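Beta-lactamase Rm3 (Uncultured bacterium, PDB 5IQK) hydrolyses the beta-lactam ring of antibiotics with the help of bound zinc, as a subclass B3 metallo-beta-lactamase. Local coordinates at residues A[203-206]-A[207-210]; A[227-230]-A[231-234]; A[86-89]-A[90-93]. All coordinates share one frame; numbering follows the deposited sequence.

Contact 1: A[203-206]-A[207-210]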
ATOM      1  N   ASP A 203     -15.627  10.019  -0.350  1.00 19.31           N
ATOM      2  CA  ASP A 203     -14.672   8.898  -0.369  1.00 20.10           C
ATOM      3  C   ASP A 203     -13.844   8.801   0.914  1.00 19.76           C
ATOM      4  O   ASP A 203     -13.751   7.719   1.520  1.00 20.26           O
ATOM      5  CB  ASP A 203     -13.717   9.020  -1.556  1.00 19.26           C
ATOM      6  CG  ASP A 203     -14.312   8.513  -2.843  1.00 20.48           C
ATOM      7  OD1 ASP A 203     -15.462   8.038  -2.818  1.00 21.52           O
ATOM      8  OD2 ASP A 203     -13.633   8.612  -3.883  1.00 19.20           O
ATOM      9  N   LEU A 204     -13.236   9.914   1.317  1.00 19.87           N
ATOM     10  CA  LEU A 204     -12.419   9.927   2.531  1.00 21.06           C
ATOM     11  C   LEU A 204     -13.226   9.539   3.765  1.00 22.44           C
ATOM     12  O   LEU A 204     -12.770   8.716   4.559  1.00 24.25           O
ATOM     13  CB  LEU A 204     -11.774  11.302   2.740  1.00 22.46           C
ATOM     14  CG  LEU A 204     -10.526  11.661   1.924  1.00 22.01           C
ATOM     15  CD1 LEU A 204     -10.229  13.149   2.036  1.00 26.89           C
ATOM     16  CD2 LEU A 204      -9.314  10.844   2.376  1.00 23.23           C
ATOM     17  N   ARG A 205     -14.420  10.111   3.926  1.00 23.34           N
ATOM     18  CA  ARG A 205     -15.245   9.787   5.085  1.00 24.55           C
ATOM     19  C   ARG A 205     -15.628   8.314   5.131  1.00 20.67           C
ATOM     20  O   ARG A 205     -15.616   7.703   6.196  1.00 23.91           O
ATOM     21  CB  ARG A 205     -16.528  10.632   5.126  1.00 25.10           C
ATOM     22  CG  ARG A 205     -16.315  12.132   5.084  1.00 28.12           C
ATOM     23  CD  ARG A 205     -15.753  12.632   6.400  1.00 28.67           C
ATOM     24  NE  ARG A 205     -15.582  14.081   6.414  1.00 31.47           N
ATOM     25  CZ  ARG A 205     -14.816  14.720   7.290  1.00 30.45           C
ATOM     26  NH1 ARG A 205     -14.156  14.029   8.214  1.00 32.28           N
ATOM     27  NH2 ARG A 205     -14.703  16.043   7.238  1.00 37.38           N
ATOM     28  N   HIS A 206     -15.989   7.749   3.983  1.00 20.61           N
ATOM     29  CA  HIS A 206     -16.419   6.363   3.950  1.00 21.73           C
ATOM     30  C   HIS A 206     -15.201   5.442   4.165  1.00 22.25           C
ATOM     31  O   HIS A 206     -15.332   4.363   4.753  1.00 21.71           O
ATOM     32  CB  HIS A 206     -17.168   6.049   2.648  1.00 19.61           C
ATOM     33  CG  HIS A 206     -17.803   4.689   2.625  1.00 24.51           C
ATOM     34  ND1 HIS A 206     -19.022   4.433   3.213  1.00 26.46           N
ATOM     35  CD2 HIS A 206     -17.407   3.522   2.061  1.00 26.09           C
ATOM     36  CE1 HIS A 206     -19.338   3.162   3.038  1.00 22.64           C
ATOM     37  NE2 HIS A 206     -18.380   2.590   2.332  1.00 28.70           N
ATOM     38  N   SER A 207     -14.041   5.850   3.657  1.00 17.89           N
ATOM     39  CA  SER A 207     -12.792   5.102   3.875  1.00 20.92           C
ATOM     40  C   SER A 207     -12.409   5.104   5.351  1.00 24.48           C
ATOM     41  O   SER A 207     -12.001   4.073   5.883  1.00 21.88           O
ATOM     42  CB  SER A 207     -11.643   5.674   3.033  1.00 18.50           C
ATOM     43  OG  SER A 207     -11.866   5.393   1.663  1.00 18.69           O
ATOM     44  N   PHE A 208     -12.537   6.258   6.006  1.00 19.30           N
ATOM     45  CA  PHE A 208     -12.342   6.349   7.460  1.00 22.54           C
ATOM     46  C   PHE A 208     -13.220   5.328   8.196  1.00 26.81           C
ATOM     47  O   PHE A 208     -12.765   4.638   9.112  1.00 26.82           O
ATOM     48  CB  PHE A 208     -12.653   7.759   7.978  1.00 23.17           C
ATOM     49  CG  PHE A 208     -11.717   8.839   7.475  1.00 24.45           C
ATOM     50  CD1 PHE A 208     -10.485   8.537   6.917  1.00 20.99           C
ATOM     51  CD2 PHE A 208     -12.082  10.170   7.588  1.00 23.38           C
ATOM     52  CE1 PHE A 208      -9.637   9.545   6.463  1.00 22.63           C
ATOM     53  CE2 PHE A 208     -11.242  11.181   7.148  1.00 20.77           C
ATOM     54  CZ  PHE A 208     -10.016  10.877   6.583  1.00 19.00           C
ATOM     55  N   GLU A 209     -14.487   5.243   7.791  1.00 26.07           N
ATOM     56  CA  GLU A 209     -15.434   4.312   8.378  1.00 23.70           C
ATOM     57  C   GLU A 209     -15.016   2.866   8.131  1.00 26.80           C
ATOM     58  O   GLU A 209     -15.099   2.026   9.019  1.00 29.23           O
ATOM     59  CB  GLU A 209     -16.818   4.539   7.775  1.00 25.95           C
ATOM     60  CG  GLU A 209     -17.460   5.870   8.111  1.00 25.59           C
ATOM     61  CD  GLU A 209     -18.606   6.200   7.177  1.00 26.91           C
ATOM     62  OE1 GLU A 209     -18.957   5.334   6.353  1.00 28.38           O
ATOM     63  OE2 GLU A 209     -19.180   7.302   7.298  1.00 31.94           O
ATOM     64  N   THR A 210     -14.582   2.592   6.904  1.00 23.68           N
ATOM     65  CA  THR A 210     -14.198   1.245   6.494  1.00 24.85           C
ATOM     66  C   THR A 210     -12.990   0.749   7.273  1.00 25.30           C
ATOM     67  O   THR A 210     -13.002  -0.344   7.846  1.00 23.12           O
ATOM     68  CB  THR A 210     -13.865   1.194   4.993  1.00 23.80           C
ATOM     69  OG1 THR A 210     -15.058   1.413   4.232  1.00 26.94           O
ATOM     70  CG2 THR A 210     -13.275  -0.161   4.615  1.00 27.47           C
TER
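From Asp203 to Thr210 the chain runs through the middle of helix 200-212, and four consecutive i to i+4 bonds tie residues 203-206 to 207-210. The amide N of Phe208 meets Leu204 O at 2.9 Å with an N-H...O angle of 166°, while Thr210 N reaches His206 O at 2.9 Å along a more bent path. The helix belongs to the beta-alpha-beta unit in which it connects strand 171-178 to strand 218-221. Phe208 carries the inner side of the contact. Its CG stands beside its own backbone N (chi1 -65°), which turns the ring back along the helix and sets one face over Leu204 O, 3.1 Å above the ring plane and offset toward the rim; CZ also packs on Leu204 CB at 4.2 Å. Phe208 and Arg205 face helix 249-269, Phe208 touching Val254 and Arg258, Arg205 touching Leu261 and Leu265. On the outer side, the imidazole of His206 and the carboxylate of Glu209 have planes 69° apart, with ND1 of His206 3.3 Å from OE1 of Glu209. Ser207 OG bonds Pro153 O and lies 3.0 Å from Asp203 O, a second acceptor within reach of its one proton. With the Asp203 carboxylate bonded to Tyr197 and Asn199, these polar ends are satisfied by neighbouring loops and so hold the helix to them.

Contact 2: A[227-230]-A[231-234]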
ATOM      1  N   SER A 227       2.308   4.101  10.227  1.00 25.56           N
ATOM      2  CA  SER A 227       1.875   3.099  11.204  1.00 24.47           C
ATOM      3  C   SER A 227       2.995   2.814  12.196  1.00 25.50           C
ATOM      4  O   SER A 227       3.006   1.769  12.850  1.00 24.33           O
ATOM      5  CB  SER A 227       1.431   1.805  10.514  1.00 21.40           C
ATOM      6  OG  SER A 227       2.498   1.156   9.833  1.00 23.94           O
ATOM      7  N   GLN A 228       3.936   3.752  12.304  1.00 22.84           N
ATOM      8  CA  GLN A 228       5.051   3.665  13.262  1.00 26.33           C
ATOM      9  C   GLN A 228       5.854   2.372  13.114  1.00 25.98           C
ATOM     10  O   GLN A 228       6.281   1.765  14.117  1.00 26.25           O
ATOM     11  CB  GLN A 228       4.545   3.778  14.704  1.00 24.53           C
ATOM     12  CG  GLN A 228       3.768   5.066  14.996  1.00 27.09           C
ATOM     13  CD  GLN A 228       2.311   4.944  14.585  1.00 27.21           C
ATOM     14  OE1 GLN A 228       1.676   3.919  14.839  1.00 28.98           O
ATOM     15  NE2 GLN A 228       1.778   5.980  13.933  1.00 27.23           N
ATOM     16  N   LEU A 229       6.081   1.953  11.872  1.00 24.53           N
ATOM     17  CA  LEU A 229       6.706   0.647  11.648  1.00 24.81           C
ATOM     18  C   LEU A 229       8.134   0.599  12.169  1.00 24.91           C
ATOM     19  O   LEU A 229       8.592  -0.466  12.610  1.00 23.65           O
ATOM     20  CB  LEU A 229       6.682   0.269  10.166  1.00 22.37           C
ATOM     21  CG  LEU A 229       7.114  -1.163   9.831  1.00 25.23           C
ATOM     22  CD1 LEU A 229       6.277  -2.176  10.607  1.00 20.95           C
ATOM     23  CD2 LEU A 229       7.013  -1.426   8.339  1.00 24.69           C
ATOM     24  N   TRP A 230       8.857   1.716  12.106  1.00 24.16           N
ATOM     25  CA  TRP A 230      10.257   1.671  12.532  1.00 23.50           C
ATOM     26  C   TRP A 230      10.394   1.688  14.051  1.00 21.76           C
ATOM     27  O   TRP A 230      11.329   1.083  14.589  1.00 29.65           O
ATOM     28  CB  TRP A 230      11.053   2.803  11.867  1.00 24.86           C
ATOM     29  CG  TRP A 230      10.875   2.802  10.382  1.00 26.46           C
ATOM     30  CD1 TRP A 230      10.670   3.894   9.578  1.00 23.18           C
ATOM     31  CD2 TRP A 230      10.816   1.648   9.513  1.00 25.69           C
ATOM     32  NE1 TRP A 230      10.513   3.493   8.272  1.00 25.09           N
ATOM     33  CE2 TRP A 230      10.592   2.127   8.204  1.00 23.38           C
ATOM     34  CE3 TRP A 230      10.950   0.262   9.715  1.00 27.14           C
ATOM     35  CZ2 TRP A 230      10.491   1.272   7.102  1.00 21.76           C
ATOM     36  CZ3 TRP A 230      10.845  -0.586   8.621  1.00 25.19           C
ATOM     37  CH2 TRP A 230      10.617  -0.074   7.328  1.00 23.91           C
ATOM     38  N   GLN A 231       9.460   2.325  14.753  1.00 22.48           N
ATOM     39  CA  GLN A 231       9.429   2.199  16.212  1.00 25.57           C
ATOM     40  C   GLN A 231       9.129   0.746  16.596  1.00 24.98           C
ATOM     41  O   GLN A 231       9.772   0.164  17.483  1.00 29.03           O
ATOM     42  CB  GLN A 231       8.388   3.114  16.849  1.00 23.86           C
ATOM     43  CG  GLN A 231       8.689   4.612  16.721  1.00 26.15           C
ATOM     44  CD  GLN A 231       8.084   5.225  15.472  1.00 34.65           C
ATOM     45  OE1 GLN A 231       7.955   4.569  14.436  1.00 32.00           O
ATOM     46  NE2 GLN A 231       7.700   6.491  15.566  1.00 37.95           N
ATOM     47  N   ARG A 232       8.130   0.181  15.928  1.00 21.78           N
ATOM     48  CA  ARG A 232       7.705  -1.205  16.150  1.00 24.28           C
ATOM     49  C   ARG A 232       8.836  -2.190  15.861  1.00 23.33           C
ATOM     50  O   ARG A 232       9.083  -3.114  16.651  1.00 27.68           O
ATOM     51  CB  ARG A 232       6.481  -1.492  15.264  1.00 22.74           C
ATOM     52  CG  ARG A 232       5.230  -0.794  15.785  1.00 24.18           C
ATOM     53  CD  ARG A 232       4.115  -0.677  14.746  1.00 27.93           C
ATOM     54  NE  ARG A 232       3.495  -1.929  14.342  1.00 26.63           N
ATOM     55  CZ  ARG A 232       2.922  -2.108  13.155  1.00 24.26           C
ATOM     56  NH1 ARG A 232       2.917  -1.124  12.260  1.00 23.56           N
ATOM     57  NH2 ARG A 232       2.366  -3.262  12.862  1.00 19.73           N
ATOM     58  N   LEU A 233       9.529  -1.989  14.739  1.00 22.02           N
ATOM     59  CA  LEU A 233      10.686  -2.817  14.384  1.00 23.46           C
ATOM     60  C   LEU A 233      11.780  -2.746  15.438  1.00 27.14           C
ATOM     61  O   LEU A 233      12.329  -3.776  15.828  1.00 23.32           O
ATOM     62  CB  LEU A 233      11.265  -2.423  13.023  1.00 23.09           C
ATOM     63  CG  LEU A 233      12.511  -3.207  12.582  1.00 23.16           C
ATOM     64  CD1 LEU A 233      12.176  -4.701  12.423  1.00 19.90           C
ATOM     65  CD2 LEU A 233      13.069  -2.663  11.284  1.00 23.57           C
ATOM     66  N   GLU A 234      12.106  -1.540  15.900  1.00 23.94           N
ATOM     67  CA  GLU A 234      13.112  -1.392  16.952  1.00 28.76           C
ATOM     68  C   GLU A 234      12.679  -2.151  18.206  1.00 25.17           C
ATOM     69  O   GLU A 234      13.490  -2.797  18.873  1.00 27.44           O
ATOM     70  CB  GLU A 234      13.348   0.092  17.286  1.00 26.88           C
ATOM     71  CG  GLU A 234      14.339   0.305  18.428  1.00 32.78           C
ATOM     72  CD  GLU A 234      14.673   1.765  18.660  1.00 50.29           C
ATOM     73  OE1 GLU A 234      14.496   2.579  17.726  1.00 51.23           O
ATOM     74  OE2 GLU A 234      15.122   2.099  19.779  1.00 56.83           O
TER
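Arg232 leaves its backbone with CG beside N (chi1 -73°) and bends at chi3 (68°), a course that carries its guanidinium back to Ser227, just before helix 229-239. In the metallo-beta-lactamase fold, two beta sheets flanked by helices, this helix has Gln228 as its N-cap, so the arginine reaches past the cap to the residue before it. There NH1 of Arg232 donates to Ser227 O at 3.0 Å, with an N-H...O angle of 145° and the oxygen tilted somewhat out of the guanidinium plane. NH1 also bonds Leu219 O of strand 218-221, and NH2 bonds Phe244 O; three carbonyls therefore hold the group and restrict its rotation. Over one guanidinium face lies CD1 of Leu229, 3.9 Å from NH1 of Arg232. The first helical turn is closed by Arg232 N to Gln228 O (3.0 Å) and Leu233 N to Leu229 O (2.8 Å). Round the helix, Trp230 and Leu233 pack obliquely. The indole also makes an edge-to-face contact with Tyr25 and a bond from NE1 to Lys29 O, while Phe17 of strand 17-20 touches both Trp230 and Leu233. This flank thus joins the helix to the N-terminal strands, whereas Arg232 links its beginning to strand 218-221. Where tryptophan and leucine meet, CD2 of Leu233 sits 3.9 Å from CE3 of Trp230.

Contact 3: A[86-89]-A[90-93]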
ATOM      1  N   LEU A  86       6.019  -1.658 -10.470  1.00 18.73           N
ATOM      2  CA  LEU A  86       5.175  -2.810 -10.806  1.00 21.01           C
ATOM      3  C   LEU A  86       5.503  -3.493 -12.135  1.00 22.32           C
ATOM      4  O   LEU A  86       5.473  -4.716 -12.215  1.00 24.37           O
ATOM      5  CB  LEU A  86       3.712  -2.402 -10.821  1.00 21.29           C
ATOM      6  CG  LEU A  86       3.112  -2.084  -9.463  1.00 22.43           C
ATOM      7  CD1 LEU A  86       1.648  -1.661  -9.644  1.00 16.66           C
ATOM      8  CD2 LEU A  86       3.234  -3.308  -8.565  1.00 17.70           C
ATOM      9  N   ALA A  87       5.812  -2.723 -13.174  1.00 22.93           N
ATOM     10  CA  ALA A  87       6.142  -3.324 -14.471  1.00 25.58           C
ATOM     11  C   ALA A  87       7.328  -4.285 -14.370  1.00 29.41           C
ATOM     12  O   ALA A  87       7.316  -5.377 -14.964  1.00 32.18           O
ATOM     13  CB  ALA A  87       6.431  -2.246 -15.498  1.00 26.85           C
ATOM     14  N   GLU A  88       8.351  -3.889 -13.619  1.00 28.96           N
ATOM     15  CA  GLU A  88       9.545  -4.730 -13.475  1.00 29.86           C
ATOM     16  C   GLU A  88       9.258  -5.973 -12.643  1.00 27.89           C
ATOM     17  O   GLU A  88       9.715  -7.069 -12.972  1.00 29.32           O
ATOM     18  CB  GLU A  88      10.698  -3.934 -12.846  1.00 29.72           C
ATOM     19  CG  GLU A  88      11.967  -4.765 -12.627  1.00 29.00           C
ATOM     20  CD  GLU A  88      13.204  -3.912 -12.358  1.00 33.44           C
ATOM     21  OE1 GLU A  88      13.077  -2.670 -12.284  1.00 32.74           O
ATOM     22  OE2 GLU A  88      14.307  -4.490 -12.224  1.00 36.15           O
ATOM     23  N   LEU A  89       8.509  -5.803 -11.558  1.00 25.72           N
ATOM     24  CA  LEU A  89       8.152  -6.928 -10.709  1.00 27.30           C
ATOM     25  C   LEU A  89       7.319  -7.939 -11.491  1.00 29.12           C
ATOM     26  O   LEU A  89       7.527  -9.157 -11.373  1.00 26.46           O
ATOM     27  CB  LEU A  89       7.404  -6.452  -9.467  1.00 25.11           C
ATOM     28  CG  LEU A  89       8.263  -5.617  -8.516  1.00 24.21           C
ATOM     29  CD1 LEU A  89       7.411  -4.982  -7.436  1.00 24.18           C
ATOM     30  CD2 LEU A  89       9.381  -6.483  -7.905  1.00 24.13           C
ATOM     31  N   GLN A  90       6.405  -7.440 -12.314  1.00 26.02           N
ATOM     32  CA  GLN A  90       5.612  -8.318 -13.171  1.00 29.68           C
ATOM     33  C   GLN A  90       6.481  -9.075 -14.167  1.00 31.05           C
ATOM     34  O   GLN A  90       6.334 -10.283 -14.327  1.00 33.78           O
ATOM     35  CB  GLN A  90       4.547  -7.523 -13.920  1.00 30.38           C
ATOM     36  CG  GLN A  90       3.832  -8.309 -15.011  1.00 31.35           C
ATOM     37  CD  GLN A  90       2.503  -7.674 -15.366  1.00 30.51           C
ATOM     38  OE1 GLN A  90       2.433  -6.805 -16.236  1.00 34.81           O
ATOM     39  NE2 GLN A  90       1.439  -8.111 -14.699  1.00 32.11           N
ATOM     40  N   ARG A  91       7.399  -8.376 -14.824  1.00 31.68           N
ATOM     41  CA  ARG A  91       8.274  -9.026 -15.794  1.00 34.33           C
ATOM     42  C   ARG A  91       9.111 -10.127 -15.158  1.00 34.43           C
ATOM     43  O   ARG A  91       9.315 -11.182 -15.758  1.00 36.05           O
ATOM     44  CB  ARG A  91       9.193  -8.011 -16.465  1.00 33.69           C
ATOM     45  CG  ARG A  91       8.557  -7.254 -17.612  1.00 43.31           C
ATOM     46  CD  ARG A  91       9.621  -6.564 -18.452  1.00 47.19           C
ATOM     47  NE  ARG A  91      10.514  -5.736 -17.642  1.00 48.76           N
ATOM     48  CZ  ARG A  91      10.262  -4.473 -17.308  1.00 42.92           C
ATOM     49  NH1 ARG A  91       9.136  -3.896 -17.707  1.00 42.49           N
ATOM     50  NH2 ARG A  91      11.128  -3.789 -16.571  1.00 41.34           N
ATOM     51  N   ARG A  92       9.580  -9.889 -13.936  1.00 31.34           N
ATOM     52  CA  ARG A  92      10.481 -10.838 -13.274  1.00 32.02           C
ATOM     53  C   ARG A  92       9.731 -12.021 -12.654  1.00 32.50           C
ATOM     54  O   ARG A  92      10.318 -13.073 -12.404  1.00 29.30           O
ATOM     55  CB  ARG A  92      11.308 -10.125 -12.196  1.00 33.11           C
ATOM     56  CG  ARG A  92      12.367  -9.147 -12.730  1.00 31.46           C
ATOM     57  CD  ARG A  92      13.558  -9.886 -13.336  1.00 31.00           C
ATOM     58  NE  ARG A  92      14.247 -10.717 -12.350  1.00 33.14           N
ATOM     59  CZ  ARG A  92      15.194 -10.273 -11.528  1.00 33.30           C
ATOM     60  NH1 ARG A  92      15.590  -9.012 -11.585  1.00 34.48           N
ATOM     61  NH2 ARG A  92      15.753 -11.097 -10.657  1.00 38.32           N
ATOM     62  N   SER A  93       8.440 -11.844 -12.388  1.00 28.95           N
ATOM     63  CA  SER A  93       7.647 -12.901 -11.763  1.00 28.94           C
ATOM     64  C   SER A  93       6.668 -13.563 -12.727  1.00 30.35           C
ATOM     65  O   SER A  93       6.260 -14.714 -12.520  1.00 35.11           O
ATOM     66  CB  SER A  93       6.888 -12.343 -10.562  1.00 28.69           C
ATOM     67  OG  SER A  93       5.950 -11.364 -10.974  1.00 29.79           O
TER
HETATM   68  O   HOH W   1      14.911  -6.590 -13.651  1.00 33.39           O
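The guanidinium of Arg91 lies with one face over the backbone of the preceding turn, where Ala87 O and Glu88 CA both sit 3.6 Å above its plane, toward the rim. Helix 86-93 is a short helix of the alpha-beta/beta-alpha metallo-beta-lactamase fold, following the zinc ligands Asp81 and His82, and Arg91 turns back along it with the chain bent at chi3 (-53°). NH2 of Arg91 comes 3.8 Å from CB of Glu88, and the carboxylate and guanidinium planes are only 24° apart. Their charged atoms are not in contact. A water bridges Glu88 and Arg92: it donates to Glu88 OE2 at 2.6 Å and accepts from Arg92 NH1 at 3.3 Å, lying at the edge of that guanidinium and in its plane. The two arginines would probably still help stabilise the negative charge of Glu88. On the inner side, Leu86 and Leu89 touch Ile73 of strand 70-74, and Leu89 also meets Ile57 of helix 53-62. Gln90 NE2 bonds Ala95 O and Asp130 O. At the last turn the Ser93 amide makes a weak bond to Leu89 O. The Ser93 hydroxyl is hydrogen-bonded with Ala95 N and donates to that same carbonyl, Ser93 OG to Leu89 O being 2.7 Å.

In the fold
From the N terminus, contact 3 comes first, on helix 86-93 just after the zinc ligands Asp81 and His82; contact 1 follows on helix 200-212, and contact 2 opens helix 229-239. Each is a local contact along one helix, contact 2 including the two residues before it, so none closes a long loop, and the three run in series without nesting or crossing. Contacts 1 and 3 lie on opposite sides of the chain's centre, their centres about 31 Å apart. Contact 3 packs on strand 70-74 of the seven-stranded sheet. Contacts 1 and 2 flank strand 218-221 in sequence, and contact 2 also reaches strand 17-20, thereby bridging both sheets.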